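Long-range contacts in pullulanase (Bacillus acidopullulyticus, PDB 2WAN), which hydrolyses the alpha-1,6-glucosidic linkages of pullulan and, probably, of branched starch polysaccharides, as a multidomain glycoside hydrolase built round an alpha-amylase-type barrel: residues Val691-Thr701 with Asn737-Asn748; Gly141-Thr149 with His286-Gly294. One frame throughout, in Å; residues are numbered along the deposited sequence.

Contact 1: Val691-Thr701 with Asn737-Asn748; sequences VFDKTAQGFAT and NMTLWDKILASN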
loop_
_atom_site.group_PDB
_atom_site.type_symbol
_atom_site.label_atom_id
_atom_site.label_comp_id
_atom_site.label_asym_id
_atom_site.label_seq_id
_atom_site.Cartn_x
_atom_site.Cartn_y
_atom_site.Cartn_z
ATOM N N VAL A 691 -6.799 -11.422 14.684
ATOM C CA VAL A 691 -5.469 -11.867 14.284
ATOM C C VAL A 691 -4.465 -11.938 15.453
ATOM O O VAL A 691 -3.543 -12.741 15.413
ATOM C CB VAL A 691 -4.914 -11.001 13.108
ATOM C CG1 VAL A 691 -4.670 -9.543 13.537
ATOM C CG2 VAL A 691 -3.649 -11.619 12.500
ATOM N N PHE A 692 -4.669 -11.126 16.490
ATOM C CA PHE A 692 -3.757 -11.105 17.651
ATOM C C PHE A 692 -3.825 -12.366 18.519
ATOM O O PHE A 692 -2.836 -12.742 19.159
ATOM C CB PHE A 692 -3.969 -9.841 18.513
ATOM C CG PHE A 692 -3.430 -9.971 19.924
ATOM C CD1 PHE A 692 -4.297 -10.155 21.002
ATOM C CD2 PHE A 692 -2.055 -9.956 20.165
ATOM C CE1 PHE A 692 -3.805 -10.307 22.300
ATOM C CE2 PHE A 692 -1.554 -10.106 21.457
ATOM C CZ PHE A 692 -2.430 -10.276 22.524
ATOM N N ASP A 693 -4.986 -13.011 18.548
ATOM C CA ASP A 693 -5.209 -14.158 19.412
ATOM C C ASP A 693 -5.242 -15.460 18.594
ATOM O O ASP A 693 -6.209 -15.740 17.883
ATOM C CB ASP A 693 -6.507 -13.950 20.206
ATOM C CG ASP A 693 -6.795 -15.082 21.192
ATOM O OD1 ASP A 693 -5.987 -16.027 21.299
ATOM O OD2 ASP A 693 -7.850 -15.032 21.862
ATOM N N LYS A 694 -4.170 -16.243 18.690
ATOM C CA LYS A 694 -4.066 -17.501 17.946
ATOM C C LYS A 694 -5.214 -18.441 18.249
ATOM O O LYS A 694 -5.629 -19.204 17.380
ATOM C CB LYS A 694 -2.749 -18.217 18.244
ATOM C CG LYS A 694 -1.577 -17.690 17.457
ATOM C CD LYS A 694 -0.355 -18.560 17.694
ATOM C CE LYS A 694 0.861 -17.965 17.040
ATOM N NZ LYS A 694 2.060 -18.791 17.326
ATOM N N THR A 695 -5.721 -18.389 19.481
ATOM C CA THR A 695 -6.782 -19.318 19.901
ATOM C C THR A 695 -8.210 -18.765 19.714
ATOM O O THR A 695 -9.183 -19.468 19.987
ATOM C CB THR A 695 -6.580 -19.795 21.361
ATOM O OG1 THR A 695 -6.701 -18.679 22.243
ATOM C CG2 THR A 695 -5.195 -20.429 21.532
ATOM N N ALA A 696 -8.325 -17.525 19.224
ATOM C CA ALA A 696 -9.630 -16.896 18.965
ATOM C C ALA A 696 -10.397 -17.669 17.898
ATOM O O ALA A 696 -9.823 -18.101 16.898
ATOM C CB ALA A 696 -9.457 -15.434 18.506
ATOM N N GLN A 697 -11.691 -17.842 18.128
ATOM C CA GLN A 697 -12.570 -18.426 17.117
ATOM C C GLN A 697 -13.327 -17.298 16.418
ATOM O O GLN A 697 -13.344 -16.157 16.888
ATOM C CB GLN A 697 -13.513 -19.447 17.752
ATOM C CG GLN A 697 -12.780 -20.747 18.151
ATOM C CD GLN A 697 -13.627 -21.686 18.991
ATOM O OE1 GLN A 697 -14.777 -21.393 19.305
ATOM N NE2 GLN A 697 -13.056 -22.829 19.354
ATOM N N GLY A 698 -13.926 -17.621 15.275
ATOM C CA GLY A 698 -14.776 -16.689 14.533
ATOM C C GLY A 698 -16.027 -17.413 14.064
ATOM O O GLY A 698 -16.348 -18.517 14.531
ATOM N N PHE A 699 -16.733 -16.804 13.117
ATOM C CA PHE A 699 -17.976 -17.362 12.576
ATOM C C PHE A 699 -17.833 -18.818 12.111
ATOM O O PHE A 699 -18.693 -19.657 12.387
ATOM C CB PHE A 699 -18.469 -16.481 11.409
ATOM C CG PHE A 699 -19.777 -16.929 10.821
ATOM C CD1 PHE A 699 -20.966 -16.732 11.513
ATOM C CD2 PHE A 699 -19.822 -17.543 9.560
ATOM C CE1 PHE A 699 -22.179 -17.152 10.974
ATOM C CE2 PHE A 699 -21.039 -17.940 8.996
ATOM C CZ PHE A 699 -22.219 -17.744 9.715
ATOM N N ALA A 700 -16.759 -19.118 11.381
ATOM C CA ALA A 700 -16.616 -20.454 10.806
ATOM C C ALA A 700 -16.271 -21.520 11.853
ATOM O O ALA A 700 -16.486 -22.706 11.605
ATOM C CB ALA A 700 -15.564 -20.458 9.677
ATOM N N THR A 701 -15.758 -21.082 13.009
ATOM C CA THR A 701 -15.101 -21.997 13.965
ATOM C C THR A 701 -15.659 -21.969 15.396
ATOM O O THR A 701 -15.076 -22.563 16.317
ATOM C CB THR A 701 -13.589 -21.731 14.037
ATOM O OG1 THR A 701 -13.359 -20.333 14.281
ATOM C CG2 THR A 701 -12.907 -22.167 12.733
ATOM N N ASN A 737 0.938 -14.348 8.735
ATOM C CA ASN A 737 0.233 -15.088 9.785
ATOM C C ASN A 737 0.107 -16.589 9.430
ATOM O O ASN A 737 0.979 -17.139 8.751
ATOM C CB ASN A 737 -1.120 -14.423 10.077
ATOM C CG ASN A 737 -0.982 -12.925 10.335
ATOM O OD1 ASN A 737 -0.337 -12.513 11.306
ATOM N ND2 ASN A 737 -1.555 -12.112 9.457
ATOM N N MET A 738 -0.967 -17.251 9.876
ATOM C CA MET A 738 -1.048 -18.703 9.753
ATOM C C MET A 738 -1.895 -19.181 8.568
ATOM O O MET A 738 -2.828 -18.504 8.143
ATOM C CB MET A 738 -1.567 -19.289 11.068
ATOM C CG MET A 738 -0.811 -18.749 12.276
ATOM S SD MET A 738 -1.524 -19.352 13.820
ATOM C CE MET A 738 -1.170 -21.110 13.695
ATOM N N THR A 739 -1.575 -20.367 8.045
ATOM C CA THR A 739 -2.479 -20.971 7.068
ATOM C C THR A 739 -3.765 -21.320 7.832
ATOM O O THR A 739 -3.744 -21.456 9.071
ATOM C CB THR A 739 -1.915 -22.243 6.423
ATOM O OG1 THR A 739 -1.901 -23.320 7.376
ATOM C CG2 THR A 739 -0.502 -22.007 5.867
ATOM N N LEU A 740 -4.884 -21.441 7.126
ATOM C CA LEU A 740 -6.137 -21.703 7.818
ATOM C C LEU A 740 -6.106 -23.037 8.544
ATOM O O LEU A 740 -6.636 -23.137 9.649
ATOM C CB LEU A 740 -7.355 -21.598 6.878
ATOM C CG LEU A 740 -8.711 -21.530 7.607
ATOM C CD1 LEU A 740 -8.712 -20.434 8.683
ATOM C CD2 LEU A 740 -9.894 -21.332 6.628
ATOM N N TRP A 741 -5.459 -24.040 7.955
ATOM C CA TRP A 741 -5.396 -25.372 8.578
ATOM C C TRP A 741 -4.690 -25.265 9.935
ATOM O O TRP A 741 -5.166 -25.808 10.945
ATOM C CB TRP A 741 -4.714 -26.413 7.650
ATOM C CG TRP A 741 -4.883 -27.840 8.150
ATOM C CD1 TRP A 741 -3.896 -28.715 8.495
ATOM C CD2 TRP A 741 -6.132 -28.521 8.386
ATOM N NE1 TRP A 741 -4.451 -29.922 8.918
ATOM C CE2 TRP A 741 -5.820 -29.824 8.847
ATOM C CE3 TRP A 741 -7.487 -28.158 8.229
ATOM C CZ2 TRP A 741 -6.815 -30.768 9.181
ATOM C CZ3 TRP A 741 -8.474 -29.090 8.553
ATOM C CH2 TRP A 741 -8.127 -30.390 9.030
ATOM N N ASP A 742 -3.579 -24.532 9.947
ATOM C CA ASP A 742 -2.792 -24.320 11.170
ATOM C C ASP A 742 -3.561 -23.462 12.174
ATOM O O ASP A 742 -3.536 -23.737 13.381
ATOM C CB ASP A 742 -1.463 -23.654 10.825
ATOM C CG ASP A 742 -0.497 -24.594 10.116
ATOM O OD1 ASP A 742 -0.837 -25.768 9.873
ATOM O OD2 ASP A 742 0.618 -24.151 9.811
ATOM N N LYS A 743 -4.222 -22.422 11.672
ATOM C CA LYS A 743 -5.017 -21.517 12.519
ATOM C C LYS A 743 -6.133 -22.271 13.242
ATOM O O LYS A 743 -6.346 -22.063 14.442
ATOM C CB LYS A 743 -5.610 -20.378 11.674
ATOM C CG LYS A 743 -6.774 -19.633 12.310
ATOM C CD LYS A 743 -6.372 -18.856 13.571
ATOM C CE LYS A 743 -7.609 -18.576 14.421
ATOM N NZ LYS A 743 -7.265 -17.807 15.680
ATOM N N ILE A 744 -6.835 -23.136 12.508
ATOM C CA ILE A 744 -7.954 -23.881 13.082
ATOM C C ILE A 744 -7.441 -24.939 14.085
ATOM O O ILE A 744 -8.101 -25.208 15.091
ATOM C CB ILE A 744 -8.866 -24.488 11.999
ATOM C CG1 ILE A 744 -9.583 -23.367 11.221
ATOM C CG2 ILE A 744 -9.894 -25.474 12.645
ATOM C CD1 ILE A 744 -10.401 -23.866 10.042
ATOM N N LEU A 745 -6.275 -25.519 13.827
ATOM C CA LEU A 745 -5.628 -26.401 14.829
ATOM C C LEU A 745 -5.356 -25.672 16.142
ATOM O O LEU A 745 -5.504 -26.247 17.237
ATOM C CB LEU A 745 -4.319 -26.964 14.280
ATOM C CG LEU A 745 -4.445 -28.291 13.545
ATOM C CD1 LEU A 745 -3.228 -28.494 12.645
ATOM C CD2 LEU A 745 -4.617 -29.469 14.555
ATOM N N ALA A 746 -4.964 -24.406 16.035
ATOM C CA ALA A 746 -4.746 -23.555 17.212
ATOM C C ALA A 746 -6.021 -23.146 17.957
ATOM O O ALA A 746 -6.033 -23.142 19.193
ATOM C CB ALA A 746 -3.920 -22.322 16.841
ATOM N N SER A 747 -7.088 -22.798 17.232
ATOM C CA SER A 747 -8.308 -22.300 17.884
ATOM C C SER A 747 -9.295 -23.399 18.247
ATOM O O SER A 747 -10.144 -23.202 19.107
ATOM C CB SER A 747 -9.002 -21.246 17.011
ATOM O OG SER A 747 -9.428 -21.788 15.769
ATOM N N ASN A 748 -9.176 -24.545 17.570
ATOM C CA ASN A 748 -10.106 -25.666 17.727
ATOM C C ASN A 748 -9.365 -27.001 17.921
ATOM O O ASN A 748 -9.654 -27.976 17.249
ATOM C CB ASN A 748 -11.034 -25.765 16.512
ATOM C CG ASN A 748 -11.934 -24.540 16.349
ATOM O OD1 ASN A 748 -11.464 -23.432 16.067
ATOM N ND2 ASN A 748 -13.236 -24.739 16.531
HETATM O O HOH W 1 -9.997 -21.621 21.217
HETATM O O HOH W 2 -10.794 -19.727 14.170
#
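The ammonium group of K743 reaches from helix 740-747 into the turn of the facing loop and grips two of its carbonyls, K694 O at 2.7 Å and A696 O at 2.8 Å from NZ. The two bonds differ: A696 O is met in the carbonyl plane, on a lone pair, whereas K694 O is approached from above its plane. CG of K743 stands anti to the backbone N (chi1 162°) and the chain bends at chi2, which carries NZ in among the carbonyls of the turn. The turn itself, type I from D693 to A696, is braced by an Asx turn in which D693 OD1 accepts from T695 N.

Side-chain amides form a second polar group at the C-terminal end of the helix. Q697 NE2 donates to S747 O over 2.9 Å, coming from above the carbonyl plane, and N748 ND2 gives T701 O an almost perfectly straight bond, 179° at the hydrogen. The oxygen of the N748 amide is used as well, OD1 accepting from S747 OG within the carbonyl plane.

Within the catalytic region, whose core is an eight-stranded parallel (beta/alpha)8 barrel, helix 740-747 follows barrel strand 728-730, and residues 691-701 belong to the connection between helices 681-688 and 707-714. Two waters bridge the polar seam: one donates to both T695 O and S747 O, the other links S747 OG with T701 OG1.

Van der Waals contacts are sparser. T701 CG2 rests on I744 CG1 at 3.8 Å as the clear apolar pair, and A746 CB touches K694 O. Farther along, M738 in one of its two conformers lies beside the K694 chain, while V691 CG2 sits against the amide of N737.

Contact 2: Gly141-Thr149 with His286-Gly294; sequences GFTVIDKTT and HNLDVAADG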
loop_
_atom_site.group_PDB
_atom_site.type_symbol
_atom_site.label_atom_id
_atom_site.label_comp_id
_atom_site.label_asym_id
_atom_site.label_seq_id
_atom_site.Cartn_x
_atom_site.Cartn_y
_atom_site.Cartn_z
ATOM N N GLY A 141 19.813 36.019 15.634
ATOM C CA GLY A 141 21.172 35.483 15.738
ATOM C C GLY A 141 21.544 34.406 14.729
ATOM O O GLY A 141 22.644 33.840 14.793
ATOM N N PHE A 142 20.634 34.115 13.801
ATOM C CA PHE A 142 20.874 33.064 12.800
ATOM C C PHE A 142 21.621 33.588 11.584
ATOM O O PHE A 142 21.323 34.678 11.096
ATOM C CB PHE A 142 19.561 32.422 12.350
ATOM C CG PHE A 142 19.036 31.390 13.297
ATOM C CD1 PHE A 142 19.451 30.069 13.200
ATOM C CD2 PHE A 142 18.114 31.735 14.283
ATOM C CE1 PHE A 142 18.962 29.100 14.071
ATOM C CE2 PHE A 142 17.618 30.771 15.160
ATOM C CZ PHE A 142 18.045 29.452 15.057
ATOM N N THR A 143 22.579 32.794 11.104
ATOM C CA THR A 143 23.315 33.093 9.866
ATOM C C THR A 143 23.313 31.905 8.900
ATOM O O THR A 143 23.291 30.744 9.325
ATOM C CB THR A 143 24.788 33.495 10.133
ATOM O OG1 THR A 143 25.434 32.482 10.915
ATOM C CG2 THR A 143 24.867 34.836 10.867
ATOM N N VAL A 144 23.334 32.215 7.605
ATOM C CA VAL A 144 23.457 31.207 6.548
ATOM C C VAL A 144 24.562 31.637 5.580
ATOM O O VAL A 144 24.597 32.793 5.142
ATOM C CB VAL A 144 22.109 30.995 5.786
ATOM C CG1 VAL A 144 22.302 30.149 4.527
ATOM C CG2 VAL A 144 21.070 30.342 6.695
ATOM N N ILE A 145 25.468 30.709 5.274
ATOM C CA ILE A 145 26.533 30.954 4.308
ATOM C C ILE A 145 26.572 29.857 3.232
ATOM O O ILE A 145 26.407 28.670 3.528
ATOM C CB ILE A 145 27.793 31.100 4.922
ATOM C CG1 ILE A 145 28.805 31.604 3.923
ATOM C CG2 ILE A 145 28.249 29.821 5.499
ATOM C CD1 ILE A 145 29.990 31.981 4.510
ATOM N N ASP A 146 26.761 30.269 1.984
ATOM C CA ASP A 146 27.105 29.335 0.917
ATOM C C ASP A 146 28.619 29.125 0.932
ATOM O O ASP A 146 29.373 29.970 0.440
ATOM C CB ASP A 146 26.635 29.890 -0.431
ATOM C CG ASP A 146 27.016 29.001 -1.613
ATOM O OD1 ASP A 146 27.859 28.088 -1.467
ATOM O OD2 ASP A 146 26.464 29.234 -2.703
ATOM N N LYS A 147 29.060 28.004 1.498
ATOM C CA LYS A 147 30.489 27.708 1.653
ATOM C C LYS A 147 31.237 27.453 0.338
ATOM O O LYS A 147 32.474 27.471 0.310
ATOM C CB LYS A 147 30.709 26.542 2.620
ATOM C CG LYS A 147 30.437 26.883 4.086
ATOM C CD LYS A 147 31.302 26.060 5.037
ATOM C CE LYS A 147 30.851 24.605 5.115
ATOM N NZ LYS A 147 31.717 23.779 6.007
ATOM N N THR A 148 30.490 27.214 -0.737
ATOM C CA THR A 148 31.073 27.023 -2.068
ATOM C C THR A 148 31.612 28.343 -2.636
ATOM O O THR A 148 32.733 28.387 -3.147
ATOM C CB THR A 148 30.058 26.372 -3.049
ATOM O OG1 THR A 148 29.572 25.150 -2.480
ATOM C CG2 THR A 148 30.704 26.068 -4.401
ATOM N N THR A 149 30.816 29.404 -2.528
ATOM C CA THR A 149 31.165 30.715 -3.078
ATOM C C THR A 149 31.624 31.715 -2.008
ATOM O O THR A 149 32.090 32.809 -2.333
ATOM C CB THR A 149 29.973 31.342 -3.848
ATOM O OG1 THR A 149 28.901 31.613 -2.936
ATOM C CG2 THR A 149 29.478 30.413 -4.946
ATOM N N HIS A 286 25.115 23.569 -3.963
ATOM C CA HIS A 286 26.224 24.153 -3.211
ATOM C C HIS A 286 26.315 23.635 -1.778
ATOM O O HIS A 286 25.402 22.960 -1.280
ATOM C CB HIS A 286 26.115 25.687 -3.226
ATOM C CG HIS A 286 26.541 26.319 -4.517
ATOM N ND1 HIS A 286 26.823 25.592 -5.657
ATOM C CD2 HIS A 286 26.711 27.621 -4.854
ATOM C CE1 HIS A 286 27.159 26.417 -6.633
ATOM N NE2 HIS A 286 27.097 27.654 -6.173
ATOM N N ASN A 287 27.432 23.945 -1.122
ATOM C CA ASN A 287 27.632 23.598 0.276
ATOM C C ASN A 287 27.062 24.700 1.162
ATOM O O ASN A 287 27.685 25.751 1.347
ATOM C CB ASN A 287 29.120 23.393 0.563
ATOM C CG ASN A 287 29.383 22.842 1.955
ATOM O OD1 ASN A 287 28.467 22.431 2.673
ATOM N ND2 ASN A 287 30.653 22.825 2.338
ATOM N N LEU A 288 25.867 24.464 1.696
ATOM C CA LEU A 288 25.163 25.491 2.464
ATOM C C LEU A 288 25.203 25.140 3.944
ATOM O O LEU A 288 25.038 23.975 4.318
ATOM C CB LEU A 288 23.716 25.653 1.968
ATOM C CG LEU A 288 23.444 25.675 0.451
ATOM C CD1 LEU A 288 21.961 25.542 0.155
ATOM C CD2 LEU A 288 24.021 26.926 -0.232
ATOM N N ASP A 289 25.441 26.151 4.780
ATOM C CA ASP A 289 25.561 25.962 6.227
ATOM C C ASP A 289 24.702 26.960 6.987
ATOM O O ASP A 289 24.502 28.087 6.536
ATOM C CB ASP A 289 27.017 26.108 6.678
ATOM C CG ASP A 289 27.722 24.776 6.829
ATOM O OD1 ASP A 289 28.575 24.660 7.734
ATOM O OD2 ASP A 289 27.432 23.844 6.050
ATOM N N VAL A 290 24.196 26.530 8.137
ATOM C CA VAL A 290 23.430 27.407 9.015
ATOM C C VAL A 290 24.024 27.357 10.419
ATOM O O VAL A 290 24.511 26.319 10.860
ATOM C CB VAL A 290 21.905 27.056 9.023
ATOM C CG1 VAL A 290 21.670 25.655 9.555
ATOM C CG2 VAL A 290 21.099 28.094 9.821
ATOM N N ALA A 291 24.015 28.504 11.094
ATOM C CA ALA A 291 24.472 28.598 12.472
ATOM C C ALA A 291 23.632 29.627 13.216
ATOM O O ALA A 291 22.920 30.426 12.600
ATOM C CB ALA A 291 25.956 28.987 12.519
ATOM N N ALA A 292 23.713 29.576 14.543
ATOM C CA ALA A 292 23.189 30.625 15.420
ATOM C C ALA A 292 24.173 30.846 16.567
ATOM O O ALA A 292 25.004 29.975 16.856
ATOM C CB ALA A 292 21.810 30.253 15.951
ATOM N N ASP A 293 24.078 32.009 17.212
ATOM C CA ASP A 293 24.952 32.354 18.341
ATOM C C ASP A 293 24.896 31.310 19.454
ATOM O O ASP A 293 23.823 31.014 19.986
ATOM C CB ASP A 293 24.595 33.741 18.892
ATOM C CG ASP A 293 25.093 34.873 17.999
ATOM O OD1 ASP A 293 26.198 34.746 17.430
ATOM O OD2 ASP A 293 24.381 35.893 17.871
ATOM N N GLY A 294 26.053 30.740 19.783
ATOM C CA GLY A 294 26.140 29.718 20.827
ATOM C C GLY A 294 25.856 28.298 20.361
ATOM O O GLY A 294 25.961 27.353 21.151
#
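Strands 142-146 and 288-292 run antiparallel, their axes 4.6 Å apart at closest approach, with T143-A291 and I145-D289 as hydrogen-bonded pairs and V144-V290 and D146-L288 as non-hydrogen-bonded pairs between and beyond them. Beyond the strands, K147 N donates to N287 O over 2.6 Å, and T148 OG1 takes a nearly straight bond from N287 N, 174° at the hydrogen.

On the face carrying F142, V144, D146, V290 and L288, A292 CB lies over the F142 ring as a CH-pi contact, 3.7 Å from its centroid, while V290 CG2 meets the edge of the ring. V144 CG2 and V290 CG2 touch at 3.9 Å. At the far end, D146 CG is anti to its own N (chi1 177°), which brings the carboxylate beside L288 CD2 and lets OD1 accept from T148 N, closing an Asx turn. With an alanine in place of D146, T148 N is likely to lose this acceptor, and the turn that presents T148 OG1 to N287 N would be held less firmly.

The opposite face carries T143, I145, D289 and A291; just past the strand end, K147 bends at chi3 to lay CE beside N287 ND2 and D289 OD1, with a long salt bridge from NZ to D289 OD1 at 3.7 Å.

This antiparallel pair, joining segments that bracket the sequence range of the pullulanase X25 domain, belongs to a curled or sandwich-like beta-sheet, between strands 152-160 and 295-302, which bond to V144 and to L288 and V290 respectively. F142, V144 and V290 pack inward against V274, L276 and L278 of strand 273-278, and V290 also reaches V114 and A117 of strand 114-121.

Both contacts are partly buried, but they hold no element in common: their centres are about 60 Å apart, on opposite sides of the chain's centre. Contact 2 is intrinsic to a beta-domain near the start of the modelled chain, joining neighbouring strands through regular main-chain bonds, with a largely apolar inner face and a mixed outer one. Contact 1 instead fastens an irregular loop to a helix of the catalytic barrel region, where side-chain groups and two waters do the work that backbone pairing does in 141-149 with 286-294. Lysine plays different parts accordingly: buried and bonded to main chain in contact 1, exposed and only loosely paired in contact 2.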